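Local coordinates for cytoplasmic protein (PDB 2O3L) that is of unknown function but belongs to the DUF1048 family, this chain being the all-helical DUF1048 region, a left-handed superhelix, at residues A[9-20]-A[50-61]; A[21-29]-A[42-50]. All coordinates share one frame; numbering follows the deposited sequence. Where two conformers were deposited one is given.

Interaction 1. Residues A[9-20]-A[50-61]; sequences RVAALPEDYQFV and FEAGAAEGRQVL. With GOL (glycerol), chain C.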
loop_
_atom_site.group_PDB
_atom_site.type_symbol
_atom_site.label_atom_id
_atom_site.label_comp_id
_atom_site.label_asym_id
_atom_site.label_seq_id
_atom_site.Cartn_x
_atom_site.Cartn_y
_atom_site.Cartn_z
ATOM N N ARG A 9 6.273 5.517 -8.937
ATOM C CA ARG A 9 6.018 6.357 -7.811
ATOM C C ARG A 9 6.482 5.740 -6.503
ATOM O O ARG A 9 6.967 6.455 -5.609
ATOM C CB ARG A 9 4.547 6.714 -7.767
ATOM C CG ARG A 9 4.204 7.616 -8.958
ATOM C CD ARG A 9 2.727 7.863 -9.156
ATOM N NE ARG A 9 2.085 8.141 -7.885
ATOM C CZ ARG A 9 0.824 8.501 -7.750
ATOM N NH1 ARG A 9 0.048 8.670 -8.823
ATOM N NH2 ARG A 9 0.358 8.730 -6.529
ATOM N N VAL A 10 6.348 4.420 -6.375
ATOM C CA VAL A 10 6.824 3.724 -5.175
ATOM C C VAL A 10 8.344 3.820 -5.105
ATOM O O VAL A 10 8.901 4.102 -4.067
ATOM C CB VAL A 10 6.378 2.239 -5.134
ATOM C CG1 VAL A 10 7.037 1.492 -4.004
ATOM C CG2 VAL A 10 4.855 2.166 -4.934
ATOM N N ALA A 11 8.987 3.649 -6.238
ATOM C CA ALA A 11 10.432 3.697 -6.323
ATOM C C ALA A 11 10.973 5.071 -6.009
ATOM O O ALA A 11 12.159 5.197 -5.751
ATOM C CB ALA A 11 10.875 3.254 -7.683
ATOM N N ALA A 12 10.118 6.093 -6.014
ATOM C CA ALA A 12 10.587 7.452 -5.765
ATOM C C ALA A 12 10.466 7.743 -4.278
ATOM O O ALA A 12 10.982 8.705 -3.807
ATOM C CB ALA A 12 9.783 8.471 -6.561
ATOM N N LEU A 13 9.781 6.899 -3.538
ATOM C CA LEU A 13 9.669 7.084 -2.097
ATOM C C LEU A 13 10.942 6.668 -1.368
ATOM O O LEU A 13 11.785 5.941 -1.929
ATOM C CB LEU A 13 8.520 6.250 -1.568
ATOM C CG LEU A 13 7.118 6.523 -2.148
ATOM C CD1 LEU A 13 6.155 5.448 -1.693
ATOM C CD2 LEU A 13 6.611 7.892 -1.757
ATOM N N PRO A 14 11.106 7.132 -0.115
ATOM C CA PRO A 14 12.278 6.706 0.666
ATOM C C PRO A 14 12.286 5.178 0.793
ATOM O O PRO A 14 11.216 4.550 0.710
ATOM C CB PRO A 14 12.055 7.376 2.016
ATOM C CG PRO A 14 11.149 8.588 1.705
ATOM C CD PRO A 14 10.263 8.104 0.618
ATOM N N GLU A 15 13.470 4.604 0.985
ATOM C CA GLU A 15 13.643 3.154 1.006
ATOM C C GLU A 15 12.732 2.450 2.043
ATOM O O GLU A 15 12.189 1.383 1.759
ATOM C CB GLU A 15 15.128 2.759 1.221
ATOM N N ASP A 16 12.540 3.044 3.216
ATOM C CA ASP A 16 11.698 2.391 4.202
ATOM C C ASP A 16 10.237 2.327 3.747
ATOM O O ASP A 16 9.566 1.321 3.982
ATOM C CB ASP A 16 11.862 2.962 5.618
ATOM C CG ASP A 16 11.626 4.461 5.725
ATOM O OD1 ASP A 16 11.193 5.144 4.766
ATOM O OD2 ASP A 16 11.883 4.965 6.842
ATOM N N TYR A 17 9.758 3.380 3.072
ATOM C CA TYR A 17 8.433 3.377 2.476
ATOM C C TYR A 17 8.333 2.288 1.403
ATOM O O TYR A 17 7.305 1.608 1.265
ATOM C CB TYR A 17 8.097 4.739 1.853
ATOM C CG TYR A 17 7.457 5.739 2.778
ATOM C CD1 TYR A 17 8.242 6.559 3.621
ATOM C CD2 TYR A 17 6.055 5.900 2.808
ATOM C CE1 TYR A 17 7.642 7.497 4.484
ATOM C CE2 TYR A 17 5.434 6.834 3.670
ATOM C CZ TYR A 17 6.238 7.621 4.500
ATOM O OH TYR A 17 5.659 8.518 5.325
ATOM N N GLN A 18 9.387 2.142 0.624
ATOM C CA GLN A 18 9.430 1.114 -0.395
ATOM C C GLN A 18 9.317 -0.280 0.185
ATOM O O GLN A 18 8.604 -1.103 -0.388
ATOM C CB GLN A 18 10.687 1.212 -1.240
ATOM C CG GLN A 18 10.734 2.530 -2.044
ATOM C CD GLN A 18 11.941 2.577 -2.949
ATOM O OE1 GLN A 18 12.212 1.623 -3.650
ATOM N NE2 GLN A 18 12.685 3.681 -2.913
ATOM N N PHE A 19 10.003 -0.546 1.303
ATOM C CA PHE A 19 10.055 -1.910 1.834
ATOM C C PHE A 19 8.690 -2.254 2.403
ATOM O O PHE A 19 8.149 -3.363 2.208
ATOM C CB PHE A 19 11.145 -2.026 2.891
ATOM C CG PHE A 19 11.356 -3.418 3.385
ATOM C CD1 PHE A 19 11.952 -4.368 2.576
ATOM C CD2 PHE A 19 10.958 -3.781 4.671
ATOM C CE1 PHE A 19 12.161 -5.688 3.025
ATOM C CE2 PHE A 19 11.138 -5.089 5.134
ATOM C CZ PHE A 19 11.765 -6.049 4.304
ATOM N N VAL A 20 8.102 -1.280 3.084
ATOM C CA VAL A 20 6.809 -1.473 3.691
ATOM C C VAL A 20 5.705 -1.646 2.633
ATOM O O VAL A 20 4.850 -2.489 2.798
ATOM C CB VAL A 20 6.477 -0.363 4.659
ATOM C CG1 VAL A 20 5.021 -0.481 5.151
ATOM C CG2 VAL A 20 7.449 -0.463 5.847
ATOM N N PHE A 50 0.885 7.105 0.998
ATOM C CA PHE A 50 2.309 7.051 1.248
ATOM C C PHE A 50 3.055 8.235 0.624
ATOM O O PHE A 50 3.945 8.812 1.271
ATOM C CB PHE A 50 2.912 5.734 0.733
ATOM C CG PHE A 50 2.792 4.567 1.666
ATOM C CD1 PHE A 50 1.894 4.536 2.698
ATOM C CD2 PHE A 50 3.592 3.434 1.453
ATOM C CE1 PHE A 50 1.795 3.414 3.536
ATOM C CE2 PHE A 50 3.522 2.338 2.303
ATOM C CZ PHE A 50 2.611 2.315 3.345
ATOM N N GLU A 51 2.696 8.644 -0.592
ATOM C CA GLU A 51 3.330 9.836 -1.161
ATOM C C GLU A 51 3.069 11.072 -0.360
ATOM O O GLU A 51 3.960 11.925 -0.235
ATOM C CB GLU A 51 2.861 10.159 -2.574
ATOM C CG GLU A 51 3.511 9.348 -3.629
ATOM C CD GLU A 51 3.245 9.872 -5.034
ATOM O OE1 GLU A 51 2.303 10.681 -5.254
ATOM O OE2 GLU A 51 4.030 9.466 -5.917
ATOM N N ALA A 52 1.832 11.241 0.113
ATOM C CA ALA A 52 1.514 12.415 0.907
ATOM C C ALA A 52 2.291 12.400 2.219
ATOM O O ALA A 52 2.877 13.399 2.646
ATOM C CB ALA A 52 -0.007 12.495 1.184
ATOM N N GLY A 53 2.241 11.277 2.899
ATOM C CA GLY A 53 2.948 11.142 4.155
ATOM C C GLY A 53 4.445 11.415 4.034
ATOM O O GLY A 53 5.002 12.126 4.869
ATOM N N ALA A 54 5.088 10.864 3.001
ATOM C CA ALA A 54 6.517 11.142 2.768
ATOM C C ALA A 54 6.711 12.624 2.469
ATOM O O ALA A 54 7.643 13.242 2.980
ATOM C CB ALA A 54 7.063 10.305 1.643
ATOM N N ALA A 55 5.826 13.209 1.664
ATOM C CA ALA A 55 5.902 14.645 1.407
ATOM C C ALA A 55 5.765 15.500 2.666
ATOM O O ALA A 55 6.369 16.538 2.744
ATOM C CB ALA A 55 4.870 15.094 0.361
ATOM N N GLU A 56 4.976 15.074 3.645
ATOM C CA GLU A 56 4.789 15.835 4.884
ATOM C C GLU A 56 5.930 15.543 5.860
ATOM O O GLU A 56 6.015 16.186 6.877
ATOM C CB GLU A 56 3.469 15.426 5.580
ATOM C CG GLU A 56 2.208 15.805 4.824
ATOM C CD GLU A 56 1.883 17.263 4.880
ATOM O OE1 GLU A 56 2.381 17.978 5.787
ATOM O OE2 GLU A 56 1.101 17.690 4.012
ATOM N N GLY A 57 6.737 14.515 5.580
ATOM C CA GLY A 57 7.879 14.180 6.392
ATOM C C GLY A 57 7.592 13.177 7.495
ATOM O O GLY A 57 8.376 13.064 8.453
ATOM N N ARG A 58 6.510 12.398 7.357
ATOM C CA ARG A 58 6.221 11.383 8.352
ATOM C C ARG A 58 6.981 10.122 8.037
ATOM O O ARG A 58 7.314 9.834 6.897
ATOM C CB ARG A 58 4.725 11.037 8.417
ATOM C CG ARG A 58 3.828 12.176 8.651
ATOM C CD ARG A 58 3.971 12.702 10.083
ATOM N NE ARG A 58 3.673 11.724 11.114
ATOM C CZ ARG A 58 2.453 11.537 11.644
ATOM N NH1 ARG A 58 1.386 12.223 11.215
ATOM N NH2 ARG A 58 2.289 10.644 12.588
ATOM N N GLN A 59 7.164 9.319 9.064
ATOM C CA GLN A 59 7.794 8.021 8.894
ATOM C C GLN A 59 6.718 6.981 8.515
ATOM O O GLN A 59 5.596 7.024 9.019
ATOM C CB GLN A 59 8.528 7.628 10.189
ATOM C CG GLN A 59 9.751 8.525 10.519
ATOM C CD GLN A 59 10.949 8.264 9.622
ATOM O OE1 GLN A 59 11.119 7.169 9.096
ATOM N NE2 GLN A 59 11.780 9.270 9.446
ATOM N N VAL A 60 7.076 6.027 7.644
ATOM C CA VAL A 60 6.108 5.077 7.159
ATOM C C VAL A 60 5.383 4.310 8.261
ATOM O O VAL A 60 4.173 4.134 8.188
ATOM C CB VAL A 60 6.658 4.136 6.037
ATOM C CG1 VAL A 60 7.671 3.150 6.582
ATOM C CG2 VAL A 60 5.473 3.426 5.352
ATOM N N LEU A 61 6.083 3.921 9.316
ATOM C CA LEU A 61 5.439 3.159 10.383
ATOM C C LEU A 61 4.482 3.940 11.247
ATOM O O LEU A 61 3.723 3.327 12.023
ATOM C CB LEU A 61 6.463 2.421 11.246
ATOM C CG LEU A 61 7.255 1.325 10.479
ATOM C CD1 LEU A 61 8.252 0.685 11.469
ATOM C CD2 LEU A 61 6.418 0.213 9.769
HETATM C C1 GOL C . 11.739 9.257 5.379
HETATM O O1 GOL C . 11.136 7.981 5.552
HETATM C C2 GOL C . 10.909 10.450 5.896
HETATM O O2 GOL C . 10.445 10.186 7.196
HETATM C C3 GOL C . 9.725 10.838 5.010
HETATM O O3 GOL C . 10.085 11.838 4.059
#

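Interaction 2. Residues A[21-29]-A[42-50]; sequences FKKIQNYMW and IQYELIDLF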
loop_
_atom_site.group_PDB
_atom_site.type_symbol
_atom_site.label_atom_id
_atom_site.label_comp_id
_atom_site.label_asym_id
_atom_site.label_seq_id
_atom_site.Cartn_x
_atom_site.Cartn_y
_atom_site.Cartn_z
ATOM N N PHE A 21 5.749 -0.848 1.574
ATOM C CA PHE A 21 4.864 -1.059 0.458
ATOM C C PHE A 21 4.956 -2.487 -0.110
ATOM O O PHE A 21 3.946 -3.095 -0.401
ATOM C CB PHE A 21 5.101 -0.049 -0.677
ATOM C CG PHE A 21 4.156 -0.260 -1.822
ATOM C CD1 PHE A 21 2.872 0.238 -1.766
ATOM C CD2 PHE A 21 4.510 -1.066 -2.895
ATOM C CE1 PHE A 21 1.969 -0.030 -2.761
ATOM C CE2 PHE A 21 3.631 -1.301 -3.911
ATOM C CZ PHE A 21 2.342 -0.794 -3.836
ATOM N N LYS A 22 6.175 -2.952 -0.337
ATOM C CA LYS A 22 6.420 -4.299 -0.826
ATOM C C LYS A 22 5.861 -5.363 0.120
ATOM O O LYS A 22 5.290 -6.363 -0.329
ATOM C CB LYS A 22 7.917 -4.503 -0.980
ATOM C CG LYS A 22 8.282 -5.882 -1.470
ATOM C CD LYS A 22 9.783 -6.023 -1.805
ATOM C CE LYS A 22 10.663 -6.159 -0.585
ATOM N NZ LYS A 22 11.959 -6.641 -1.057
ATOM N N LYS A 23 6.025 -5.142 1.421
ATOM C CA LYS A 23 5.467 -6.055 2.429
ATOM C C LYS A 23 3.920 -6.161 2.267
ATOM O O LYS A 23 3.381 -7.225 2.201
ATOM C CB LYS A 23 5.869 -5.635 3.840
ATOM C CG LYS A 23 7.300 -5.955 4.254
ATOM C CD LYS A 23 7.678 -5.437 5.657
ATOM C CE LYS A 23 6.753 -5.931 6.782
ATOM N NZ LYS A 23 7.250 -5.738 8.214
ATOM N N ILE A 24 3.252 -5.034 2.152
ATOM C CA ILE A 24 1.811 -4.943 1.987
ATOM C C ILE A 24 1.314 -5.530 0.674
ATOM O O ILE A 24 0.304 -6.252 0.633
ATOM C CB ILE A 24 1.393 -3.486 2.061
ATOM C CG1 ILE A 24 1.662 -2.972 3.473
ATOM C CG2 ILE A 24 -0.093 -3.345 1.740
ATOM C CD1 ILE A 24 1.427 -1.497 3.627
ATOM N N GLN A 25 2.029 -5.227 -0.405
ATOM C CA GLN A 25 1.692 -5.811 -1.705
ATOM C C GLN A 25 1.756 -7.344 -1.634
ATOM O O GLN A 25 0.821 -8.060 -2.057
ATOM C CB GLN A 25 2.637 -5.253 -2.767
ATOM C CG GLN A 25 2.308 -5.653 -4.152
ATOM C CD GLN A 25 3.165 -4.934 -5.152
ATOM O OE1 GLN A 25 4.377 -4.848 -4.965
ATOM N NE2 GLN A 25 2.544 -4.404 -6.228
ATOM N N ASN A 26 2.817 -7.861 -1.033
ATOM C CA ASN A 26 2.931 -9.294 -0.902
ATOM C C ASN A 26 1.851 -9.862 0.028
ATOM O O ASN A 26 1.291 -10.939 -0.234
ATOM C CB ASN A 26 4.334 -9.694 -0.446
ATOM C CG ASN A 26 5.328 -9.696 -1.595
ATOM O OD1 ASN A 26 5.323 -10.607 -2.435
ATOM N ND2 ASN A 26 6.170 -8.667 -1.657
ATOM N N TYR A 27 1.579 -9.168 1.119
ATOM C CA TYR A 27 0.580 -9.661 2.068
ATOM C C TYR A 27 -0.785 -9.808 1.326
ATOM O O TYR A 27 -1.478 -10.822 1.421
ATOM C CB TYR A 27 0.466 -8.753 3.276
ATOM C CG TYR A 27 -0.548 -9.267 4.275
ATOM C CD1 TYR A 27 -1.926 -9.033 4.102
ATOM C CD2 TYR A 27 -0.150 -9.972 5.379
ATOM C CE1 TYR A 27 -2.857 -9.500 5.031
ATOM C CE2 TYR A 27 -1.068 -10.459 6.316
ATOM C CZ TYR A 27 -2.408 -10.231 6.131
ATOM O OH TYR A 27 -3.272 -10.734 7.045
HETATM N N MSE A 28 -1.115 -8.808 0.531
HETATM C CA MSE A 28 -2.395 -8.782 -0.180
HETATM C C MSE A 28 -2.483 -9.888 -1.235
HETATM O O MSE A 28 -3.495 -10.552 -1.362
HETATM C CB MSE A 28 -2.590 -7.398 -0.813
HETATM C CG MSE A 28 -2.811 -6.371 0.273
HETATM SE SE MSE A 28 -3.205 -4.609 -0.439
HETATM C CE MSE A 28 -4.535 -5.086 -1.684
ATOM N N TRP A 29 -1.391 -10.124 -1.942
ATOM C CA TRP A 29 -1.338 -11.218 -2.896
ATOM C C TRP A 29 -1.367 -12.598 -2.197
ATOM O O TRP A 29 -1.898 -13.572 -2.731
ATOM C CB TRP A 29 -0.056 -11.100 -3.693
ATOM C CG TRP A 29 -0.054 -10.059 -4.785
ATOM C CD1 TRP A 29 -1.121 -9.560 -5.456
ATOM C CD2 TRP A 29 1.100 -9.465 -5.367
ATOM N NE1 TRP A 29 -0.705 -8.655 -6.405
ATOM C CE2 TRP A 29 0.662 -8.591 -6.373
ATOM C CE3 TRP A 29 2.469 -9.551 -5.095
ATOM C CZ2 TRP A 29 1.549 -7.816 -7.133
ATOM C CZ3 TRP A 29 3.355 -8.781 -5.853
ATOM C CH2 TRP A 29 2.888 -7.943 -6.873
ATOM N N ILE A 42 -6.764 -0.580 -4.370
ATOM C CA ILE A 42 -6.439 -0.292 -2.976
ATOM C C ILE A 42 -4.967 0.050 -2.863
ATOM O O ILE A 42 -4.584 0.936 -2.114
ATOM C CB ILE A 42 -6.725 -1.508 -2.041
ATOM C CG1 ILE A 42 -8.198 -1.846 -2.011
ATOM C CG2 ILE A 42 -6.292 -1.202 -0.624
ATOM C CD1 ILE A 42 -8.494 -3.317 -1.602
ATOM N N GLN A 43 -4.122 -0.665 -3.587
ATOM C CA GLN A 43 -2.698 -0.334 -3.584
ATOM C C GLN A 43 -2.417 1.071 -4.168
ATOM O O GLN A 43 -1.511 1.781 -3.709
ATOM C CB GLN A 43 -1.908 -1.377 -4.354
ATOM C CG GLN A 43 -1.924 -2.693 -3.652
ATOM C CD GLN A 43 -1.317 -3.797 -4.480
ATOM O OE1 GLN A 43 -0.730 -3.551 -5.533
ATOM N NE2 GLN A 43 -1.458 -5.025 -4.001
ATOM N N TYR A 44 -3.195 1.469 -5.165
ATOM C CA TYR A 44 -3.013 2.811 -5.721
ATOM C C TYR A 44 -3.415 3.882 -4.683
ATOM O O TYR A 44 -2.716 4.906 -4.539
ATOM C CB TYR A 44 -3.739 2.997 -7.045
ATOM C CG TYR A 44 -3.327 1.992 -8.150
ATOM C CD1 TYR A 44 -2.129 1.247 -8.059
ATOM C CD2 TYR A 44 -4.098 1.827 -9.282
ATOM C CE1 TYR A 44 -1.770 0.343 -9.065
ATOM C CE2 TYR A 44 -3.754 0.919 -10.287
ATOM C CZ TYR A 44 -2.587 0.179 -10.173
ATOM O OH TYR A 44 -2.238 -0.722 -11.165
ATOM N N GLU A 45 -4.507 3.632 -3.961
ATOM C CA GLU A 45 -4.895 4.535 -2.899
ATOM C C GLU A 45 -3.792 4.597 -1.862
ATOM O O GLU A 45 -3.472 5.669 -1.335
ATOM C CB GLU A 45 -6.229 4.144 -2.263
ATOM C CG GLU A 45 -7.412 4.288 -3.181
ATOM C CD GLU A 45 -7.794 5.734 -3.511
ATOM O OE1 GLU A 45 -7.129 6.699 -3.043
ATOM O OE2 GLU A 45 -8.799 5.885 -4.219
ATOM N N LEU A 46 -3.202 3.453 -1.578
ATOM C CA LEU A 46 -2.157 3.402 -0.588
ATOM C C LEU A 46 -0.906 4.187 -1.034
ATOM O O LEU A 46 -0.242 4.825 -0.190
ATOM C CB LEU A 46 -1.793 1.976 -0.235
ATOM C CG LEU A 46 -0.728 1.812 0.868
ATOM C CD1 LEU A 46 -1.341 2.164 2.219
ATOM C CD2 LEU A 46 -0.239 0.377 0.862
ATOM N N ILE A 47 -0.611 4.180 -2.334
ATOM C CA ILE A 47 0.529 4.936 -2.850
ATOM C C ILE A 47 0.245 6.443 -2.748
ATOM O O ILE A 47 1.143 7.222 -2.460
ATOM C CB ILE A 47 0.820 4.545 -4.320
ATOM C CG1 ILE A 47 1.351 3.099 -4.350
ATOM C CG2 ILE A 47 1.780 5.514 -4.996
ATOM C CD1 ILE A 47 1.254 2.425 -5.702
ATOM N N ASP A 48 -0.992 6.864 -3.003
ATOM C CA ASP A 48 -1.351 8.258 -2.765
ATOM C C ASP A 48 -1.099 8.629 -1.291
ATOM O O ASP A 48 -0.584 9.700 -0.984
ATOM C CB ASP A 48 -2.811 8.545 -3.100
ATOM C CG ASP A 48 -3.036 8.886 -4.553
ATOM O OD1 ASP A 48 -2.060 9.187 -5.255
ATOM O OD2 ASP A 48 -4.201 8.865 -4.997
ATOM N N LEU A 49 -1.516 7.761 -0.389
ATOM C CA LEU A 49 -1.381 8.035 1.051
ATOM C C LEU A 49 0.113 8.073 1.459
ATOM O O LEU A 49 0.531 8.951 2.174
ATOM C CB LEU A 49 -2.107 6.974 1.847
ATOM C CG LEU A 49 -2.161 7.109 3.375
ATOM C CD1 LEU A 49 -3.153 8.130 3.765
ATOM C CD2 LEU A 49 -2.507 5.776 4.032
ATOM N N PHE A 50 0.885 7.105 0.998
ATOM C CA PHE A 50 2.309 7.051 1.248
ATOM C C PHE A 50 3.055 8.235 0.624
ATOM O O PHE A 50 3.945 8.812 1.271
ATOM C CB PHE A 50 2.912 5.734 0.733
ATOM C CG PHE A 50 2.792 4.567 1.666
ATOM C CD1 PHE A 50 1.894 4.536 2.698
ATOM C CD2 PHE A 50 3.592 3.434 1.453
ATOM C CE1 PHE A 50 1.795 3.414 3.536
ATOM C CE2 PHE A 50 3.522 2.338 2.303
ATOM C CZ PHE A 50 2.611 2.315 3.345
#

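Interaction 1. Residues A[9-20]-A[50-61]
A knob-into-hole fit of Tyr17 closes one end of the antiparallel pair formed by helix 15-31 and helix 36-56, the central hairpin of this left-handed superhelix. The phenol ring slots between Val60, whose CB lies 3.5 Å above the ring centre, and Ala54, whose CB approaches the opposite face nearer the rim. The ring turns its edge to the face of Phe50 in a T-shaped stack, the two planes 83° apart. At the tip, Tyr17 OH donates a hydrogen bond of 2.6 Å to Arg58 O, arriving from above the carbonyl plane, so the phenol is gripped at its end as well as along both faces. That carbonyl belongs to the residue following Gly57, whose positive phi and bonds back into the last turn make the Schellman motif ending helix 36-56. Val60 holds CG2 anti to its backbone N, which lays this methyl against Tyr17 CD2, while its other branch, CG1, packs on Val20 CG2. Farther out, Leu13 CD2 rests on Glu51 CG. Arg9 NH2 forms a salt bridge with Glu51 OE1 at 3.0 Å; a weak bond from Arg9 NE to Glu51 OE2 adds a second point, the guanidinium and carboxylate planes 26° apart, and Arg9 NH2 also forms a salt bridge with Asp48. A glycerol, probably from the crystallisation liquor, donates from O1 to Asp16 OD1 and from O3 to Ala54 O. The contact joins the end of helix 2-11 and the start of helix 15-31 to the last turns of helix 36-56 and the start of helix 60-64, where Tyr17 and Phe50 touch Ile63.

Interaction 2. Residues A[21-29]-A[42-50]
Phe21 starts with CB 4.1 Å from Phe50 CE2 of helix 36-56, and its ring then reaches across to Ile47. With CG anti to the backbone N (chi1 -179°), the ring is swung toward segment 42-50: CD1 meets Leu46 CD2, CE1 comes to 3.6 Å from Ile47 CG1, and CZ touches Ile47 CD1. Gln43 O lies at the ring's edge, near its plane. Phe21 is therefore a knob in a hole made by Gln43, Leu46, Ile47 and Phe50, within an antiparallel helix pair whose segment axes approach to 11.4 Å at an angle of 164°. One turn on, Ile24 and Leu46 meet tip to tip, Ile24 CD1 lying 3.7 Å from Leu46 CD2, and the same methyl reaches Phe50 CZ. Toward the other end, Gln43 extends across Gln25, their amide planes 78° apart; Gln25 NE2 gives Gln43 OE1 a weak hydrogen bond of 3.5 Å. Gln43 NE2 is buried without a polar partner, 3.9 Å from CE of the selenomethionine Met28. A bend at chi3 also brings that methyl to Ile42 CB, and helix 68-82 covers this region through Val76 on Met28 and Leu75 on Ile42.

Both interactions join helix 15-31 to helix 36-56, illustrating how one antiparallel pair can change its chemistry along its length. The centre of interaction 2 lies about 2 Å from the chain centre, and the contact is mostly apolar but buries the amides of Gln25 and Gln43, joined by a single weak hydrogen bond. Interaction 1, its centre about 11 Å from that of interaction 2, is only partly buried: it combines an aromatic core with a salt bridge and a phenol-to-carbonyl bond, and draws in helix 2-11 and helix 60-64. Phe50 belongs to both. They also touch directly: Arg9 NH2 bridges to Asp48 OD1 at 2.8 Å, and Val10 packs CG1 on Phe21 and CG2 on Ile47.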